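Local coordinates for protein putative isomerase (Sinorhizobium meliloti, PDB 2PPG) that is a putative isomerase of the mandelate racemase/muconate lactonizing enzyme family, in the enolase superfamily, at residues 148-162 against 333-347. Numbering follows the deposited sequence.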
ATOM      1  N   LEU A 148      36.469   7.721  12.515  1.00 32.11           N
ATOM      2  CA  LEU A 148      35.172   7.492  11.896  1.00 30.84           C
ATOM      3  C   LEU A 148      34.772   6.044  12.020  1.00 31.59           C
ATOM      4  O   LEU A 148      33.839   5.613  11.360  1.00 34.64           O
ATOM      5  CB  LEU A 148      35.203   7.863  10.415  1.00 33.43           C
ATOM      6  CG  LEU A 148      35.376   9.341  10.087  1.00 36.25           C
ATOM      7  CD1 LEU A 148      35.441   9.533   8.590  1.00 33.09           C
ATOM      8  CD2 LEU A 148      34.231  10.153  10.711  1.00 38.21           C
ATOM      9  N   GLY A 149      35.493   5.286  12.837  1.00 30.61           N
ATOM     10  CA  GLY A 149      35.131   3.906  13.076  1.00 31.00           C
ATOM     11  C   GLY A 149      36.207   2.903  12.716  1.00 31.75           C
ATOM     12  O   GLY A 149      36.242   1.802  13.267  1.00 29.93           O
ATOM     13  N   GLY A 150      37.082   3.276  11.786  1.00 29.47           N
ATOM     14  CA  GLY A 150      38.200   2.419  11.424  1.00 27.58           C
ATOM     15  C   GLY A 150      38.638   2.518   9.976  1.00 30.20           C
ATOM     16  O   GLY A 150      37.875   2.933   9.102  1.00 27.53           O
ATOM     17  N   GLN A 151      39.878   2.125   9.715  1.00 31.98           N
ATOM     18  CA  GLN A 151      40.317   2.018   8.340  1.00 35.31           C
ATOM     19  C   GLN A 151      40.081   0.600   7.832  1.00 36.13           C
ATOM     20  O   GLN A 151      40.735  -0.346   8.260  1.00 37.47           O
ATOM     21  CB  GLN A 151      41.778   2.406   8.201  1.00 34.94           C
ATOM     22  CG  GLN A 151      42.253   2.338   6.781  1.00 38.94           C
ATOM     23  CD  GLN A 151      43.490   3.166   6.540  1.00 42.96           C
ATOM     24  OE1 GLN A 151      43.848   4.024   7.350  1.00 45.49           O
ATOM     25  NE2 GLN A 151      44.151   2.921   5.417  1.00 43.18           N
ATOM     26  N   ARG A 152      39.141   0.460   6.917  1.00 33.54           N
ATOM     27  CA  ARG A 152      38.784  -0.851   6.425  1.00 37.17           C
ATOM     28  C   ARG A 152      39.629  -1.244   5.210  1.00 36.71           C
ATOM     29  O   ARG A 152      39.576  -2.381   4.749  1.00 35.31           O
ATOM     30  CB  ARG A 152      37.282  -0.890   6.095  1.00 35.58           C
ATOM     31  CG  ARG A 152      36.400  -0.793   7.339  1.00 37.92           C
ATOM     32  CD  ARG A 152      34.927  -0.512   7.035  1.00 38.61           C
ATOM     33  NE  ARG A 152      34.240   0.032   8.210  1.00 39.37           N
ATOM     34  CZ  ARG A 152      33.289  -0.604   8.889  1.00 39.51           C
ATOM     35  NH1 ARG A 152      32.891  -1.811   8.503  1.00 38.86           N
ATOM     36  NH2 ARG A 152      32.723  -0.033   9.948  1.00 36.87           N
ATOM     37  N   ARG A 153      40.459  -0.316   4.746  1.00 36.69           N
ATOM     38  CA  ARG A 153      40.851  -0.292   3.353  1.00 36.49           C
ATOM     39  C   ARG A 153      41.941   0.777   3.181  1.00 37.76           C
ATOM     40  O   ARG A 153      41.774   1.903   3.655  1.00 37.65           O
ATOM     41  CB  ARG A 153      39.595   0.174   2.610  1.00 39.32           C
ATOM     42  CG  ARG A 153      39.350  -0.324   1.225  1.00 40.65           C
ATOM     43  CD  ARG A 153      38.068   0.312   0.689  1.00 35.96           C
ATOM     44  NE  ARG A 153      36.875  -0.413   1.121  1.00 39.12           N
ATOM     45  CZ  ARG A 153      36.037  -0.014   2.080  1.00 38.25           C
ATOM     46  NH1 ARG A 153      36.246   1.122   2.728  1.00 38.52           N
ATOM     47  NH2 ARG A 153      34.987  -0.759   2.393  1.00 33.15           N
ATOM     48  N   ASP A 154      43.051   0.469   2.516  1.00 37.31           N
ATOM     49  CA  ASP A 154      43.991   1.558   2.181  1.00 37.58           C
ATOM     50  C   ASP A 154      44.152   1.833   0.678  1.00 36.79           C
ATOM     51  O   ASP A 154      44.774   2.821   0.279  1.00 35.75           O
ATOM     52  CB  ASP A 154      45.333   1.460   2.919  1.00 38.28           C
ATOM     53  CG  ASP A 154      46.203   0.336   2.427  1.00 38.85           C
ATOM     54  OD1 ASP A 154      47.350   0.261   2.919  1.00 38.06           O
ATOM     55  OD2 ASP A 154      45.760  -0.459   1.565  1.00 39.28           O
ATOM     56  N   ARG A 155      43.593   0.946  -0.136  1.00 35.02           N
ATOM     57  CA  ARG A 155      43.379   1.246  -1.543  1.00 34.91           C
ATOM     58  C   ARG A 155      41.872   1.282  -1.799  1.00 29.79           C
ATOM     59  O   ARG A 155      41.095   0.590  -1.144  1.00 25.27           O
ATOM     60  CB  ARG A 155      44.019   0.201  -2.467  1.00 37.30           C
ATOM     61  CG  ARG A 155      45.486  -0.144  -2.239  1.00 40.80           C
ATOM     62  CD  ARG A 155      46.420   0.927  -2.742  1.00 41.61           C
ATOM     63  NE  ARG A 155      47.074   1.592  -1.625  1.00 44.51           N
ATOM     64  CZ  ARG A 155      48.374   1.513  -1.373  1.00 44.67           C
ATOM     65  NH1 ARG A 155      48.887   2.147  -0.334  1.00 46.05           N
ATOM     66  NH2 ARG A 155      49.165   0.815  -2.175  1.00 47.67           N
ATOM     67  N   ILE A 156      41.465   2.079  -2.770  1.00 27.66           N
ATOM     68  CA  ILE A 156      40.084   2.103  -3.198  1.00 29.38           C
ATOM     69  C   ILE A 156      40.077   2.041  -4.711  1.00 28.92           C
ATOM     70  O   ILE A 156      40.788   2.801  -5.367  1.00 28.96           O
ATOM     71  CB  ILE A 156      39.353   3.389  -2.723  1.00 30.03           C
ATOM     72  CG1 ILE A 156      39.299   3.425  -1.191  1.00 29.90           C
ATOM     73  CG2 ILE A 156      37.941   3.458  -3.335  1.00 27.83           C
ATOM     74  CD1 ILE A 156      38.963   4.757  -0.574  1.00 28.35           C
ATOM     75  N   ALA A 157      39.283   1.133  -5.263  1.00 29.49           N
ATOM     76  CA  ALA A 157      39.152   1.032  -6.711  1.00 28.24           C
ATOM     77  C   ALA A 157      38.655   2.369  -7.270  1.00 31.31           C
ATOM     78  O   ALA A 157      37.813   3.035  -6.661  1.00 33.86           O
ATOM     79  CB  ALA A 157      38.225  -0.117  -7.093  1.00 21.39           C
ATOM     80  N   ALA A 158      39.216   2.781  -8.405  1.00 30.85           N
ATOM     81  CA  ALA A 158      38.846   4.045  -9.032  1.00 28.56           C
ATOM     82  C   ALA A 158      38.261   3.743 -10.394  1.00 28.96           C
ATOM     83  O   ALA A 158      38.600   2.737 -11.001  1.00 33.23           O
ATOM     84  CB  ALA A 158      40.051   4.931  -9.166  1.00 21.12           C
ATOM     85  N   TYR A 159      37.376   4.594 -10.886  1.00 28.30           N
ATOM     86  CA  TYR A 159      36.963   4.441 -12.279  1.00 27.69           C
ATOM     87  C   TYR A 159      37.180   5.730 -13.029  1.00 25.27           C
ATOM     88  O   TYR A 159      37.010   6.813 -12.470  1.00 24.67           O
ATOM     89  CB  TYR A 159      35.522   3.953 -12.413  1.00 26.51           C
ATOM     90  CG  TYR A 159      34.442   4.940 -12.020  1.00 26.69           C
ATOM     91  CD1 TYR A 159      33.985   5.896 -12.927  1.00 27.50           C
ATOM     92  CD2 TYR A 159      33.836   4.881 -10.775  1.00 25.26           C
ATOM     93  CE1 TYR A 159      32.999   6.774 -12.604  1.00 26.56           C
ATOM     94  CE2 TYR A 159      32.831   5.760 -10.440  1.00 26.60           C
ATOM     95  CZ  TYR A 159      32.418   6.710 -11.361  1.00 28.86           C
ATOM     96  OH  TYR A 159      31.415   7.606 -11.056  1.00 29.14           O
ATOM     97  N   ILE A 160      37.578   5.587 -14.284  1.00 26.34           N
ATOM     98  CA  ILE A 160      37.797   6.697 -15.194  1.00 29.00           C
ATOM     99  C   ILE A 160      36.477   7.339 -15.570  1.00 30.20           C
ATOM    100  O   ILE A 160      35.571   6.683 -16.083  1.00 31.54           O
ATOM    101  CB  ILE A 160      38.487   6.216 -16.481  1.00 33.04           C
ATOM    102  CG1 ILE A 160      39.876   5.676 -16.161  1.00 32.81           C
ATOM    103  CG2 ILE A 160      38.585   7.353 -17.495  1.00 33.22           C
ATOM    104  CD1 ILE A 160      40.849   6.772 -15.802  1.00 35.94           C
ATOM    105  N   SER A 161      36.380   8.634 -15.301  1.00 35.96           N
ATOM    106  CA  SER A 161      35.173   9.396 -15.560  1.00 36.53           C
ATOM    107  C   SER A 161      35.487  10.451 -16.582  1.00 37.34           C
ATOM    108  O   SER A 161      36.523  11.109 -16.494  1.00 36.51           O
ATOM    109  CB  SER A 161      34.711  10.085 -14.285  1.00 38.84           C
ATOM    110  OG  SER A 161      33.439  10.677 -14.469  1.00 42.37           O
ATOM    111  N   GLY A 162      34.596  10.608 -17.556  1.00 41.09           N
ATOM    112  CA  GLY A 162      34.761  11.629 -18.585  1.00 44.98           C
ATOM    113  C   GLY A 162      35.839  11.351 -19.619  1.00 47.29           C
ATOM    114  O   GLY A 162      36.996  11.052 -19.293  1.00 50.43           O
ATOM    115  N   ALA A 333      36.845   9.153   4.189  1.00 26.68           N
ATOM    116  CA  ALA A 333      35.543   8.661   4.607  1.00 24.81           C
ATOM    117  C   ALA A 333      35.240   7.347   3.910  1.00 26.35           C
ATOM    118  O   ALA A 333      34.769   6.401   4.546  1.00 28.28           O
ATOM    119  CB  ALA A 333      34.482   9.668   4.342  1.00 20.45           C
ATOM    120  N   SER A 334      35.549   7.275   2.615  1.00 27.72           N
ATOM    121  CA  SER A 334      35.420   6.014   1.887  1.00 27.34           C
ATOM    122  C   SER A 334      36.222   4.931   2.588  1.00 28.01           C
ATOM    123  O   SER A 334      35.808   3.778   2.610  1.00 33.04           O
ATOM    124  CB  SER A 334      35.857   6.140   0.423  1.00 26.44           C
ATOM    125  OG  SER A 334      35.044   7.053  -0.293  1.00 19.92           O
ATOM    126  N   ALA A 335      37.351   5.299   3.188  1.00 23.61           N
ATOM    127  CA  ALA A 335      38.200   4.305   3.859  1.00 24.26           C
ATOM    128  C   ALA A 335      37.531   3.691   5.095  1.00 24.60           C
ATOM    129  O   ALA A 335      37.864   2.579   5.497  1.00 25.37           O
ATOM    130  CB  ALA A 335      39.572   4.904   4.220  1.00 20.03           C
ATOM    131  N   ALA A 336      36.580   4.419   5.677  1.00 27.93           N
ATOM    132  CA  ALA A 336      35.930   4.018   6.930  1.00 26.94           C
ATOM    133  C   ALA A 336      34.548   3.396   6.728  1.00 28.52           C
ATOM    134  O   ALA A 336      33.900   2.999   7.688  1.00 33.71           O
ATOM    135  CB  ALA A 336      35.826   5.217   7.849  1.00 22.50           C
ATOM    136  N   LEU A 337      34.094   3.342   5.482  1.00 31.70           N
ATOM    137  CA  LEU A 337      32.759   2.871   5.153  1.00 29.98           C
ATOM    138  C   LEU A 337      32.758   1.423   4.650  1.00 34.53           C
ATOM    139  O   LEU A 337      33.552   1.048   3.787  1.00 36.55           O
ATOM    140  CB  LEU A 337      32.149   3.773   4.093  1.00 27.53           C
ATOM    141  CG  LEU A 337      31.642   5.136   4.558  1.00 28.24           C
ATOM    142  CD1 LEU A 337      31.277   5.927   3.340  1.00 29.90           C
ATOM    143  CD2 LEU A 337      30.449   5.034   5.502  1.00 25.63           C
ATOM    144  N   ALA A 338      31.849   0.615   5.177  1.00 36.80           N
ATOM    145  CA  ALA A 338      31.739  -0.773   4.743  1.00 35.53           C
ATOM    146  C   ALA A 338      31.354  -0.908   3.268  1.00 37.94           C
ATOM    147  O   ALA A 338      31.920  -1.725   2.542  1.00 41.02           O
ATOM    148  CB  ALA A 338      30.744  -1.492   5.605  1.00 36.90           C
ATOM    149  N   ASN A 339      30.411  -0.083   2.824  1.00 36.99           N
ATOM    150  CA  ASN A 339      29.768  -0.275   1.528  1.00 38.91           C
ATOM    151  C   ASN A 339      30.427   0.355   0.292  1.00 38.19           C
ATOM    152  O   ASN A 339      29.827   0.336  -0.792  1.00 34.84           O
ATOM    153  CB  ASN A 339      28.292   0.164   1.602  1.00 41.10           C
ATOM    154  CG  ASN A 339      27.403  -0.889   2.231  1.00 39.59           C
ATOM    155  OD1 ASN A 339      27.833  -1.635   3.112  1.00 39.55           O
ATOM    156  ND2 ASN A 339      26.150  -0.947   1.788  1.00 37.70           N
ATOM    157  N   VAL A 340      31.640   0.894   0.442  1.00 39.15           N
ATOM    158  CA  VAL A 340      32.340   1.537  -0.687  1.00 39.62           C
ATOM    159  C   VAL A 340      32.980   0.577  -1.696  1.00 38.27           C
ATOM    160  O   VAL A 340      33.995  -0.047  -1.435  1.00 36.31           O
ATOM    161  CB  VAL A 340      33.356   2.609  -0.231  1.00 39.18           C
ATOM    162  CG1 VAL A 340      34.104   3.179  -1.433  1.00 34.79           C
ATOM    163  CG2 VAL A 340      32.624   3.730   0.500  1.00 39.24           C
ATOM    164  N   ASP A 341      32.370   0.485  -2.864  1.00 44.75           N
ATOM    165  CA  ASP A 341      32.786  -0.480  -3.880  1.00 50.39           C
ATOM    166  C   ASP A 341      33.906   0.078  -4.752  1.00 48.20           C
ATOM    167  O   ASP A 341      34.717  -0.667  -5.302  1.00 47.73           O
ATOM    168  CB  ASP A 341      31.583  -0.812  -4.772  1.00 55.48           C
ATOM    169  CG  ASP A 341      31.803  -2.050  -5.610  1.00 60.61           C
ATOM    170  OD1 ASP A 341      31.848  -1.934  -6.859  1.00 59.63           O
ATOM    171  OD2 ASP A 341      31.938  -3.139  -5.012  1.00 64.48           O
ATOM    172  N   CYS A 342      33.947   1.406  -4.834  1.00 45.28           N
ATOM    173  CA  CYS A 342      34.559   2.103  -5.939  1.00 38.21           C
ATOM    174  C   CYS A 342      34.460   3.610  -5.694  1.00 32.91           C
ATOM    175  O   CYS A 342      33.704   4.043  -4.848  1.00 30.14           O
ATOM    176  CB  CYS A 342      33.760   1.767  -7.184  1.00 40.70           C
ATOM    177  SG  CYS A 342      34.671   1.929  -8.654  1.00 49.18           S
ATOM    178  N   HIS A 343      35.207   4.404  -6.454  1.00 29.90           N
ATOM    179  CA  HIS A 343      35.218   5.852  -6.288  1.00 27.09           C
ATOM    180  C   HIS A 343      35.538   6.483  -7.631  1.00 29.06           C
ATOM    181  O   HIS A 343      36.498   6.090  -8.288  1.00 32.24           O
ATOM    182  CB  HIS A 343      36.273   6.240  -5.251  1.00 22.53           C
ATOM    183  CG  HIS A 343      36.162   7.643  -4.744  1.00 23.15           C
ATOM    184  ND1 HIS A 343      36.436   8.749  -5.525  1.00 21.29           N
ATOM    185  CD2 HIS A 343      35.852   8.120  -3.513  1.00 24.27           C
ATOM    186  CE1 HIS A 343      36.280   9.844  -4.802  1.00 22.87           C
ATOM    187  NE2 HIS A 343      35.923   9.491  -3.577  1.00 22.34           N
ATOM    188  N   GLU A 344      34.728   7.452  -8.045  1.00 31.70           N
ATOM    189  CA  GLU A 344      34.971   8.188  -9.289  1.00 33.55           C
ATOM    190  C   GLU A 344      36.367   8.820  -9.316  1.00 30.08           C
ATOM    191  O   GLU A 344      36.864   9.306  -8.299  1.00 25.22           O
ATOM    192  CB  GLU A 344      33.906   9.272  -9.481  1.00 32.72           C
ATOM    193  CG  GLU A 344      33.941   9.941 -10.839  1.00 36.91           C
ATOM    194  CD  GLU A 344      32.842  10.979 -11.047  1.00 40.13           C
ATOM    195  OE1 GLU A 344      32.276  11.484 -10.055  1.00 44.10           O
ATOM    196  OE2 GLU A 344      32.545  11.301 -12.216  1.00 42.28           O
ATOM    197  N   PHE A 345      36.988   8.814 -10.490  1.00 31.39           N
ATOM    198  CA  PHE A 345      38.296   9.443 -10.679  1.00 32.63           C
ATOM    199  C   PHE A 345      38.328  10.288 -11.952  1.00 34.60           C
ATOM    200  O   PHE A 345      38.334   9.764 -13.082  1.00 34.53           O
ATOM    201  CB  PHE A 345      39.393   8.378 -10.687  1.00 34.93           C
ATOM    202  CG  PHE A 345      40.736   8.863 -11.173  1.00 38.77           C
ATOM    203  CD1 PHE A 345      41.403   9.908 -10.534  1.00 37.70           C
ATOM    204  CD2 PHE A 345      41.362   8.236 -12.242  1.00 37.51           C
ATOM    205  CE1 PHE A 345      42.655  10.320 -10.973  1.00 35.80           C
ATOM    206  CE2 PHE A 345      42.618   8.652 -12.678  1.00 35.08           C
ATOM    207  CZ  PHE A 345      43.258   9.692 -12.047  1.00 33.09           C
ATOM    208  N   GLN A 346      38.330  11.601 -11.740  1.00 33.84           N
ATOM    209  CA  GLN A 346      38.481  12.589 -12.790  1.00 35.61           C
ATOM    210  C   GLN A 346      39.962  12.769 -13.095  1.00 37.65           C
ATOM    211  O   GLN A 346      40.612  13.656 -12.549  1.00 42.18           O
ATOM    212  CB  GLN A 346      37.905  13.930 -12.331  1.00 35.79           C
ATOM    213  CG  GLN A 346      36.445  13.895 -11.874  1.00 38.55           C
ATOM    214  CD  GLN A 346      35.471  14.231 -12.989  1.00 37.76           C
ATOM    215  OE1 GLN A 346      35.875  14.692 -14.050  1.00 40.44           O
ATOM    216  NE2 GLN A 346      34.183  13.995 -12.752  1.00 35.16           N
ATOM    217  N   HIS A 347      40.487  11.923 -13.969  1.00 40.04           N
ATOM    218  CA  HIS A 347      41.874  12.006 -14.419  1.00 42.58           C
ATOM    219  C   HIS A 347      42.259  13.406 -14.913  1.00 40.73           C
ATOM    220  O   HIS A 347      43.297  13.944 -14.536  1.00 43.34           O
ATOM    221  CB  HIS A 347      42.105  10.974 -15.523  1.00 42.72           C
ATOM    222  CG  HIS A 347      41.130  11.085 -16.646  1.00 44.09           C
ATOM    223  ND1 HIS A 347      41.440  11.697 -17.839  1.00 45.03           N
ATOM    224  CD2 HIS A 347      39.831  10.712 -16.741  1.00 46.63           C
ATOM    225  CE1 HIS A 347      40.383  11.677 -18.630  1.00 47.88           C
ATOM    226  NE2 HIS A 347      39.393  11.084 -17.989  1.00 49.33           N
TER
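S161 and E344 meet through their side chains, the serine OG donating to the carboxylate with OG to OE2 at 2.5 Å. E344 uses the anti lone pair of that oxygen, and its extended chain, with CG trans to the backbone N (chi1 -171°), runs past the Y159 ring on the way. There E344 CA sits over one face of the tyrosine, 3.7 Å from the ring centroid in a CH-pi contact, while the sulfur of C342 lies at the ring edge, its SG 3.7 Å from Y159 CD2. Ring and carboxylate planes are only 20° apart. The backbones carrying these side chains pair in parallel as strands 155-161 and 343-345, Y159 giving its N-H to H343 O and taking that of F345, with F345 N to Y159 O at 2.8 Å. This pairing joins the first and last parallel strands of the enolase-type C-terminal barrel and so closes it. On the other face of the sheet A158 CB packs on F345 CB, and I160 lies alongside the F345 ring. Just beyond the strands, H347 NE2 reaches G162 O at 2.7 Å, the carbonyl oxygen lying in the imidazole plane. At the opposite end, R153 reaches the turn around L337: NH1 and NH2 both donate to L337 O, end-on, the NH2 to O distance being 2.7 Å. A bend at chi3 (-84°) turns the guanidinium into this turn. R152 N donates to A335 O, while its NE makes a weak bond to A336 O and NH1 a salt bridge to D105 of the second subunit. Farther out, K187 links E344 and Y159, with a salt bridge to E344 OE2 and a hydrogen bond to Y159 OH, and so would hold the carboxylate and the phenol in place, while A319 N donates to E344 OE1.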